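Local atomic coordinates of activated BY transcription factor SSRB (Salmonella enterica, PDB entry 2WNW), a protein that belongs to glycosyl hydrolase family 30 and combines a TIM barrel with a beta-sandwich domain. Residues Phe95-Tyr100 against Gly339-Gln344; Ala101-Ser106 against Ser145-Met150; Asp316-Phe321 against Glu394-Val399. All coordinates share one frame; numbering follows the deposited sequence.

In the fold
Contacts 1 and 2 follow one another along the loop that leaves barrel strand 85-90: residues 95-100 meet 339-344, from the loop after strand 332-336, and residues 101-106 meet 145-150, from the loop after strand 138-143. Their centres are 18 Å apart, and contact 2 is nested within the loop that contact 1 closes. Contact 3 lies on the opposite side of the chain's centre, where helix 305-322 of the TIM barrel packs on strand 393-399 of the beta sandwich. Its nearest atoms are about 17 Å from contact 1 and about 23 Å from contact 2. A glycerol, probably from the crystallisation liquor, lies about 4 Å from the F95 side chain and may mark a pocket.

Contact 1 (Phe95-Tyr100 against Gly339-Gln344); sequences FSLGNY and GGPNHQ
The ring of F95 carries the amide nitrogen of N342 over one face, with ND2 3.2 Å above the plane and over the ring centre, while the carbonyl O of G339 lies at its edge, 3.5 Å from CE2. The amide plane of N342 is turned 88° from the ring, so an N-H can point into the pi cloud; a hydrogen bond from the same ND2 to D94 OD2 holds the group in place. This is the meeting of two loops of the TIM barrel, those that follow strands 85-90 and 332-336. In the second, OD1 of N342 accepts from Q344 N at 2.9 Å on a lone pair in the carbonyl plane, an Asx turn.

The H343 ring has the backbone of G98 and N99 over one face and the carbonyl O of S96 at its edge. Its CG sits in the crowded position between backbone N and carbonyl carbon (chi1 80°), and CB rests 3.6 Å from G98 CA. The N99 amide, its ND2 hydrogen-bonded to N157 OD1, crosses the far end of the imidazole, while H343 NE2 is hydrogen-bonded to D204, an acidic partner that would probably polarise the ring. L97 crosses P341, which follows a cis peptide bond, obliquely. There the touch is made by one methyl branch alone, L97 CD2 lying 4.0 Å from P341 CG.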
loop_
_atom_site.group_PDB
_atom_site.type_symbol
_atom_site.label_atom_id
_atom_site.label_comp_id
_atom_site.label_asym_id
_atom_site.label_seq_id
_atom_site.Cartn_x
_atom_site.Cartn_y
_atom_site.Cartn_z
ATOM N N PHE A 95 32.743 1.611 -7.665
ATOM C CA PHE A 95 32.878 2.686 -8.632
ATOM C C PHE A 95 34.086 3.557 -8.301
ATOM O O PHE A 95 33.965 4.728 -7.924
ATOM C CB PHE A 95 31.592 3.512 -8.713
ATOM C CG PHE A 95 30.553 2.896 -9.604
ATOM C CD1 PHE A 95 29.612 2.000 -9.096
ATOM C CD2 PHE A 95 30.572 3.148 -10.972
ATOM C CE1 PHE A 95 28.705 1.358 -9.945
ATOM C CE2 PHE A 95 29.674 2.516 -11.826
ATOM C CZ PHE A 95 28.738 1.617 -11.312
ATOM N N SER A 96 35.257 2.945 -8.446
ATOM C CA SER A 96 36.536 3.598 -8.198
ATOM C C SER A 96 37.501 3.041 -9.235
ATOM O O SER A 96 37.213 2.027 -9.872
ATOM C CB SER A 96 37.053 3.260 -6.796
ATOM O OG SER A 96 36.137 3.663 -5.792
ATOM N N LEU A 97 38.637 3.703 -9.408
ATOM C CA LEU A 97 39.633 3.245 -10.368
ATOM C C LEU A 97 40.270 1.967 -9.830
ATOM O O LEU A 97 40.896 1.209 -10.567
ATOM C CB LEU A 97 40.695 4.326 -10.579
ATOM C CG LEU A 97 40.186 5.657 -11.142
ATOM C CD1 LEU A 97 41.336 6.649 -11.245
ATOM C CD2 LEU A 97 39.552 5.430 -12.510
ATOM N N GLY A 98 40.089 1.740 -8.532
ATOM C CA GLY A 98 40.634 0.563 -7.880
ATOM C C GLY A 98 40.476 0.712 -6.378
ATOM O O GLY A 98 39.966 1.730 -5.913
ATOM N N ASN A 99 40.902 -0.290 -5.615
ATOM C CA ASN A 99 40.793 -0.228 -4.158
ATOM C C ASN A 99 41.737 0.829 -3.601
ATOM O O ASN A 99 42.823 1.040 -4.135
ATOM C CB ASN A 99 41.171 -1.569 -3.521
ATOM C CG ASN A 99 40.230 -2.696 -3.904
ATOM O OD1 ASN A 99 39.069 -2.731 -3.484
ATOM N ND2 ASN A 99 40.732 -3.632 -4.697
ATOM N N TYR A 100 41.318 1.494 -2.530
ATOM C CA TYR A 100 42.158 2.487 -1.864
ATOM C C TYR A 100 41.663 2.707 -0.442
ATOM O O TYR A 100 40.460 2.654 -0.177
ATOM C CB TYR A 100 42.208 3.816 -2.647
ATOM C CG TYR A 100 40.921 4.613 -2.724
ATOM C CD1 TYR A 100 40.493 5.403 -1.653
ATOM C CD2 TYR A 100 40.135 4.585 -3.873
ATOM C CE1 TYR A 100 39.311 6.142 -1.728
ATOM C CE2 TYR A 100 38.952 5.317 -3.959
ATOM C CZ TYR A 100 38.543 6.090 -2.883
ATOM O OH TYR A 100 37.354 6.785 -2.963
ATOM N N GLY A 339 29.089 3.489 -18.589
ATOM C CA GLY A 339 28.605 3.201 -17.248
ATOM C C GLY A 339 29.713 2.909 -16.255
ATOM O O GLY A 339 29.510 2.192 -15.267
ATOM N N GLY A 340 30.889 3.466 -16.522
ATOM C CA GLY A 340 32.029 3.265 -15.645
ATOM C C GLY A 340 32.614 4.600 -15.231
ATOM O O GLY A 340 31.996 5.639 -15.465
ATOM N N PRO A 341 33.822 4.616 -14.646
ATOM C CA PRO A 341 34.669 3.456 -14.355
ATOM C C PRO A 341 34.258 2.665 -13.114
ATOM O O PRO A 341 33.766 3.231 -12.141
ATOM C CB PRO A 341 36.050 4.082 -14.202
ATOM C CG PRO A 341 35.725 5.379 -13.520
ATOM C CD PRO A 341 34.504 5.870 -14.279
ATOM N N ASN A 342 34.470 1.353 -13.164
ATOM C CA ASN A 342 34.150 0.453 -12.054
ATOM C C ASN A 342 35.282 -0.576 -12.036
ATOM O O ASN A 342 35.492 -1.284 -13.022
ATOM C CB ASN A 342 32.801 -0.231 -12.302
ATOM C CG ASN A 342 32.351 -1.083 -11.131
ATOM O OD1 ASN A 342 32.920 -2.145 -10.857
ATOM N ND2 ASN A 342 31.322 -0.618 -10.425
ATOM N N HIS A 343 36.005 -0.668 -10.923
ATOM C CA HIS A 343 37.142 -1.580 -10.867
ATOM C C HIS A 343 36.835 -3.076 -10.870
ATOM O O HIS A 343 37.752 -3.895 -10.855
ATOM C CB HIS A 343 38.077 -1.195 -9.703
ATOM C CG HIS A 343 37.633 -1.668 -8.355
ATOM N ND1 HIS A 343 37.829 -2.961 -7.917
ATOM C CD2 HIS A 343 37.056 -1.006 -7.323
ATOM C CE1 HIS A 343 37.396 -3.073 -6.673
ATOM N NE2 HIS A 343 36.922 -1.901 -6.290
ATOM N N GLN A 344 35.554 -3.434 -10.909
ATOM C CA GLN A 344 35.164 -4.840 -10.977
ATOM C C GLN A 344 34.292 -5.099 -12.204
ATOM O O GLN A 344 33.700 -6.166 -12.343
ATOM C CB GLN A 344 34.420 -5.273 -9.714
ATOM C CG GLN A 344 35.326 -5.841 -8.637
ATOM C CD GLN A 344 36.117 -7.042 -9.121
ATOM O OE1 GLN A 344 37.343 -6.988 -9.235
ATOM N NE2 GLN A 344 35.418 -8.133 -9.416
#

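Contact 2 (Ala101-Ser106 against Ser145-Met150); sequences AYVDSS and SPPAFM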
loop_
_atom_site.group_PDB
_atom_site.type_symbol
_atom_site.label_atom_id
_atom_site.label_comp_id
_atom_site.label_asym_id
_atom_site.label_seq_id
_atom_site.Cartn_x
_atom_site.Cartn_y
_atom_site.Cartn_z
ATOM N N ALA A 101 42.604 2.910 0.476
ATOM C CA ALA A 101 42.281 3.136 1.884
ATOM C C ALA A 101 43.099 4.318 2.384
ATOM O O ALA A 101 44.081 4.710 1.754
ATOM C CB ALA A 101 42.598 1.890 2.704
ATOM N N TYR A 102 42.705 4.878 3.522
ATOM C CA TYR A 102 43.403 6.031 4.083
ATOM C C TYR A 102 44.674 5.647 4.841
ATOM O O TYR A 102 45.502 6.500 5.155
ATOM C CB TYR A 102 42.435 6.809 4.974
ATOM C CG TYR A 102 41.184 7.222 4.225
ATOM C CD1 TYR A 102 39.926 7.123 4.818
ATOM C CD2 TYR A 102 41.259 7.704 2.918
ATOM C CE1 TYR A 102 38.772 7.491 4.126
ATOM C CE2 TYR A 102 40.111 8.078 2.216
ATOM C CZ TYR A 102 38.872 7.968 2.827
ATOM O OH TYR A 102 37.732 8.338 2.148
ATOM N N VAL A 103 44.817 4.358 5.125
ATOM C CA VAL A 103 45.997 3.824 5.803
ATOM C C VAL A 103 46.145 2.391 5.285
ATOM O O VAL A 103 45.166 1.650 5.220
ATOM C CB VAL A 103 45.832 3.844 7.349
ATOM C CG1 VAL A 103 44.694 2.934 7.776
ATOM C CG2 VAL A 103 47.133 3.418 8.009
ATOM N N ASP A 104 47.360 1.997 4.913
ATOM C CA ASP A 104 47.562 0.667 4.345
ATOM C C ASP A 104 48.305 -0.385 5.156
ATOM O O ASP A 104 48.343 -1.550 4.759
ATOM C CB ASP A 104 48.234 0.804 2.982
ATOM C CG ASP A 104 47.401 1.608 2.008
ATOM O OD1 ASP A 104 46.282 1.161 1.677
ATOM O OD2 ASP A 104 47.864 2.690 1.584
ATOM N N SER A 105 48.899 0.007 6.277
ATOM C CA SER A 105 49.614 -0.957 7.103
ATOM C C SER A 105 49.482 -0.599 8.570
ATOM O O SER A 105 49.193 0.547 8.912
ATOM C CB SER A 105 51.099 -0.993 6.731
ATOM O OG SER A 105 51.750 0.207 7.113
ATOM N N SER A 106 49.704 -1.583 9.433
ATOM C CA SER A 106 49.624 -1.365 10.871
ATOM C C SER A 106 50.704 -0.370 11.288
ATOM O O SER A 106 50.506 0.424 12.210
ATOM C CB SER A 106 49.824 -2.685 11.614
ATOM O OG SER A 106 51.059 -3.278 11.252
ATOM N N SER A 145 34.279 -0.813 2.820
ATOM C CA SER A 145 35.240 -1.707 3.467
ATOM C C SER A 145 36.371 -1.017 4.215
ATOM O O SER A 145 36.898 -0.001 3.765
ATOM C CB SER A 145 35.870 -2.662 2.442
ATOM O OG SER A 145 36.883 -3.463 3.050
ATOM N N PRO A 146 36.740 -1.555 5.391
ATOM C CA PRO A 146 37.833 -0.994 6.192
ATOM C C PRO A 146 39.112 -1.370 5.438
ATOM O O PRO A 146 39.055 -2.129 4.466
ATOM C CB PRO A 146 37.726 -1.755 7.516
ATOM C CG PRO A 146 36.263 -2.116 7.597
ATOM C CD PRO A 146 35.972 -2.543 6.168
ATOM N N PRO A 147 40.274 -0.850 5.866
ATOM C CA PRO A 147 41.527 -1.188 5.176
ATOM C C PRO A 147 41.721 -2.705 5.217
ATOM O O PRO A 147 41.255 -3.361 6.148
ATOM C CB PRO A 147 42.586 -0.452 5.997
ATOM C CG PRO A 147 41.825 0.728 6.561
ATOM C CD PRO A 147 40.511 0.101 6.966
ATOM N N ALA A 148 42.412 -3.253 4.222
ATOM C CA ALA A 148 42.637 -4.694 4.148
ATOM C C ALA A 148 43.227 -5.326 5.408
ATOM O O ALA A 148 42.712 -6.337 5.890
ATOM C CB ALA A 148 43.519 -5.028 2.942
ATOM N N PHE A 149 44.293 -4.740 5.947
ATOM C CA PHE A 149 44.929 -5.313 7.130
ATOM C C PHE A 149 44.058 -5.340 8.381
ATOM O O PHE A 149 44.391 -6.019 9.350
ATOM C CB PHE A 149 46.262 -4.611 7.440
ATOM C CG PHE A 149 46.119 -3.233 8.025
ATOM C CD1 PHE A 149 45.850 -2.136 7.212
ATOM C CD2 PHE A 149 46.282 -3.029 9.395
ATOM C CE1 PHE A 149 45.751 -0.850 7.751
ATOM C CE2 PHE A 149 46.184 -1.749 9.944
ATOM C CZ PHE A 149 45.919 -0.658 9.120
ATOM N N MET A 150 42.942 -4.614 8.360
ATOM C CA MET A 150 42.039 -4.586 9.507
ATOM C C MET A 150 40.953 -5.656 9.405
ATOM O O MET A 150 40.104 -5.767 10.290
ATOM C CB MET A 150 41.370 -3.214 9.635
ATOM C CG MET A 150 42.296 -2.087 10.057
ATOM S SD MET A 150 41.360 -0.628 10.574
ATOM C CE MET A 150 42.671 0.566 10.723
HETATM O O HOH W 1 46.010 -3.084 3.961
#
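F149 stands up from its short 3-10 turn toward residues 103-106, its CG held between backbone N and carbonyl carbon (chi1 74°), and the ring lies against the backbone of the opposing segment. S106 N is 3.5 Å above one ring face and, like S105 C beside it, is offset toward the rim; M150 CG backs the opposite face. The carbonyl O of V103 comes at the ring edge, in plane, 3.6 Å from CE1. V103 crosses F149 at about a right angle, and its CG1 branch touches both P147 CG, at 3.8 Å, and F149 CE1, at 3.9 Å. Within the TIM barrel these are the loops that follow strands 85-90 and 138-143, brought together beside helix 167-183, whose I173 touches both V103 and M150. P147 meets A101 methyl to ring, CB to CB at 4.0 Å, and presses the same CB on V103 O at 3.4 Å, a carbonyl that is buried here without a polar partner in the model. One water spans the two backbones at the F149 ring edge, donating to D104 O at 2.9 Å and accepting from F149 N at 3.1 Å.

Contact 3 (Asp316-Phe321 against Glu394-Val399); sequences DMIGNF and EEVGFV
Helix 316-321 crosses strand 394-399 at 54°, with the two axes approaching to 7.7 Å and I318 set against V396. Successive strand residues alternate, so E394, V396 and F398 point at the helix, and I318 and F321, one turn of helix apart, point back. The contact joins the two domains of the family 30 fold, for the helix belongs to the TIM barrel and the strand to the beta sandwich.

I318 reaches the strand with two branches: CD1 lies 3.8 Å from E394 CB, and CG2, anti to the backbone N, lies 3.7 Å from the carbonyl O of E395. V396 stands between the two helix residues, its CG2 3.9 Å from F321 CB. Farther along, the F398 ring comes edge first onto a face of F321 in a T-shaped pair, with planes at 72° and centroids 5.5 Å apart; the leading atom is CZ, 3.9 Å from F321 CG. F373 of helix 365-374 touches both I318 and V396, extending this apolar cluster.

The carboxylates of the strand find their partners beyond the two segments: E394 bonds to H315 of the same helix, and E395, whose CB points away from the helix, bonds to S386 and forms a salt bridge with K322. The segments themselves therefore meet through apolar and aromatic packing, while one hydrogen bond (E394 to H315) and one salt bridge (E395 to K322) reach from the strand to helix residues flanking 316-321, across the domain boundary.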
loop_
_atom_site.group_PDB
_atom_site.type_symbol
_atom_site.label_atom_id
_atom_site.label_comp_id
_atom_site.label_asym_id
_atom_site.label_seq_id
_atom_site.Cartn_x
_atom_site.Cartn_y
_atom_site.Cartn_z
ATOM N N ASP A 316 9.549 2.814 -7.649
ATOM C CA ASP A 316 10.123 2.640 -6.323
ATOM C C ASP A 316 10.003 3.898 -5.473
ATOM O O ASP A 316 9.689 3.823 -4.284
ATOM C CB ASP A 316 11.590 2.207 -6.416
ATOM C CG ASP A 316 12.083 1.589 -5.122
ATOM O OD1 ASP A 316 12.784 2.275 -4.345
ATOM O OD2 ASP A 316 11.740 0.418 -4.874
ATOM N N MET A 317 10.244 5.059 -6.076
ATOM C CA MET A 317 10.145 6.313 -5.337
ATOM C C MET A 317 8.739 6.556 -4.796
ATOM O O MET A 317 8.564 6.887 -3.621
ATOM C CB MET A 317 10.564 7.484 -6.228
ATOM C CG MET A 317 12.039 7.457 -6.597
ATOM S SD MET A 317 12.481 8.751 -7.771
ATOM C CE MET A 317 12.671 10.165 -6.676
ATOM N N ILE A 318 7.734 6.392 -5.649
ATOM C CA ILE A 318 6.355 6.602 -5.224
ATOM C C ILE A 318 5.985 5.640 -4.100
ATOM O O ILE A 318 5.445 6.052 -3.075
ATOM C CB ILE A 318 5.377 6.437 -6.413
ATOM C CG1 ILE A 318 5.605 7.575 -7.417
ATOM C CG2 ILE A 318 3.935 6.437 -5.915
ATOM C CD1 ILE A 318 4.850 7.419 -8.726
ATOM N N GLY A 319 6.290 4.360 -4.287
ATOM C CA GLY A 319 5.981 3.377 -3.263
ATOM C C GLY A 319 6.676 3.647 -1.937
ATOM O O GLY A 319 6.065 3.533 -0.871
ATOM N N ASN A 320 7.956 4.000 -1.997
ATOM C CA ASN A 320 8.719 4.281 -0.788
ATOM C C ASN A 320 8.095 5.422 0.005
ATOM O O ASN A 320 7.827 5.286 1.196
ATOM C CB ASN A 320 10.171 4.643 -1.138
ATOM C CG ASN A 320 10.985 3.440 -1.573
ATOM O OD1 ASN A 320 12.124 3.575 -2.022
ATOM N ND2 ASN A 320 10.410 2.259 -1.438
ATOM N N PHE A 321 7.855 6.548 -0.656
ATOM C CA PHE A 321 7.282 7.691 0.042
ATOM C C PHE A 321 5.864 7.451 0.549
ATOM O O PHE A 321 5.503 7.926 1.625
ATOM C CB PHE A 321 7.373 8.936 -0.843
ATOM C CG PHE A 321 8.773 9.481 -0.952
ATOM C CD1 PHE A 321 9.428 9.973 0.176
ATOM C CD2 PHE A 321 9.452 9.469 -2.165
ATOM C CE1 PHE A 321 10.737 10.445 0.097
ATOM C CE2 PHE A 321 10.764 9.939 -2.255
ATOM C CZ PHE A 321 11.408 10.427 -1.121
ATOM N N GLU A 394 -0.191 5.335 -10.140
ATOM C CA GLU A 394 0.625 5.493 -8.945
ATOM C C GLU A 394 0.710 6.961 -8.574
ATOM O O GLU A 394 0.883 7.819 -9.437
ATOM C CB GLU A 394 2.024 4.921 -9.195
ATOM C CG GLU A 394 2.014 3.423 -9.511
ATOM C CD GLU A 394 3.409 2.850 -9.699
ATOM O OE1 GLU A 394 4.361 3.386 -9.098
ATOM O OE2 GLU A 394 3.556 1.861 -10.436
ATOM N N GLU A 395 0.594 7.253 -7.286
ATOM C CA GLU A 395 0.629 8.637 -6.848
ATOM C C GLU A 395 1.057 8.827 -5.403
ATOM O O GLU A 395 0.855 7.955 -4.560
ATOM C CB GLU A 395 -0.758 9.259 -7.039
ATOM C CG GLU A 395 -1.895 8.545 -6.281
ATOM C CD GLU A 395 -1.908 8.850 -4.790
ATOM O OE1 GLU A 395 -1.527 9.979 -4.417
ATOM O OE2 GLU A 395 -2.316 7.976 -3.989
ATOM N N VAL A 396 1.656 9.982 -5.131
ATOM C CA VAL A 396 2.070 10.338 -3.779
ATOM C C VAL A 396 2.141 11.859 -3.719
ATOM O O VAL A 396 2.600 12.501 -4.663
ATOM C CB VAL A 396 3.438 9.717 -3.396
ATOM C CG1 VAL A 396 4.546 10.256 -4.285
ATOM C CG2 VAL A 396 3.735 9.995 -1.922
ATOM N N GLY A 397 1.659 12.433 -2.623
ATOM C CA GLY A 397 1.670 13.878 -2.488
ATOM C C GLY A 397 2.438 14.359 -1.278
ATOM O O GLY A 397 2.646 13.610 -0.325
ATOM N N PHE A 398 2.852 15.621 -1.324
ATOM C CA PHE A 398 3.614 16.238 -0.246
ATOM C C PHE A 398 3.095 17.648 0.003
ATOM O O PHE A 398 2.415 18.229 -0.839
ATOM C CB PHE A 398 5.087 16.386 -0.637
ATOM C CG PHE A 398 5.737 15.124 -1.128
ATOM C CD1 PHE A 398 6.554 14.380 -0.286
ATOM C CD2 PHE A 398 5.590 14.717 -2.452
ATOM C CE1 PHE A 398 7.227 13.249 -0.756
ATOM C CE2 PHE A 398 6.254 13.590 -2.933
ATOM C CZ PHE A 398 7.077 12.857 -2.082
ATOM N N VAL A 399 3.431 18.189 1.167
ATOM C CA VAL A 399 3.087 19.558 1.500
ATOM C C VAL A 399 4.409 20.168 1.938
ATOM O O VAL A 399 4.976 19.767 2.959
ATOM C CB VAL A 399 2.079 19.667 2.662
ATOM C CG1 VAL A 399 1.813 21.143 2.960
ATOM C CG2 VAL A 399 0.774 18.973 2.301
#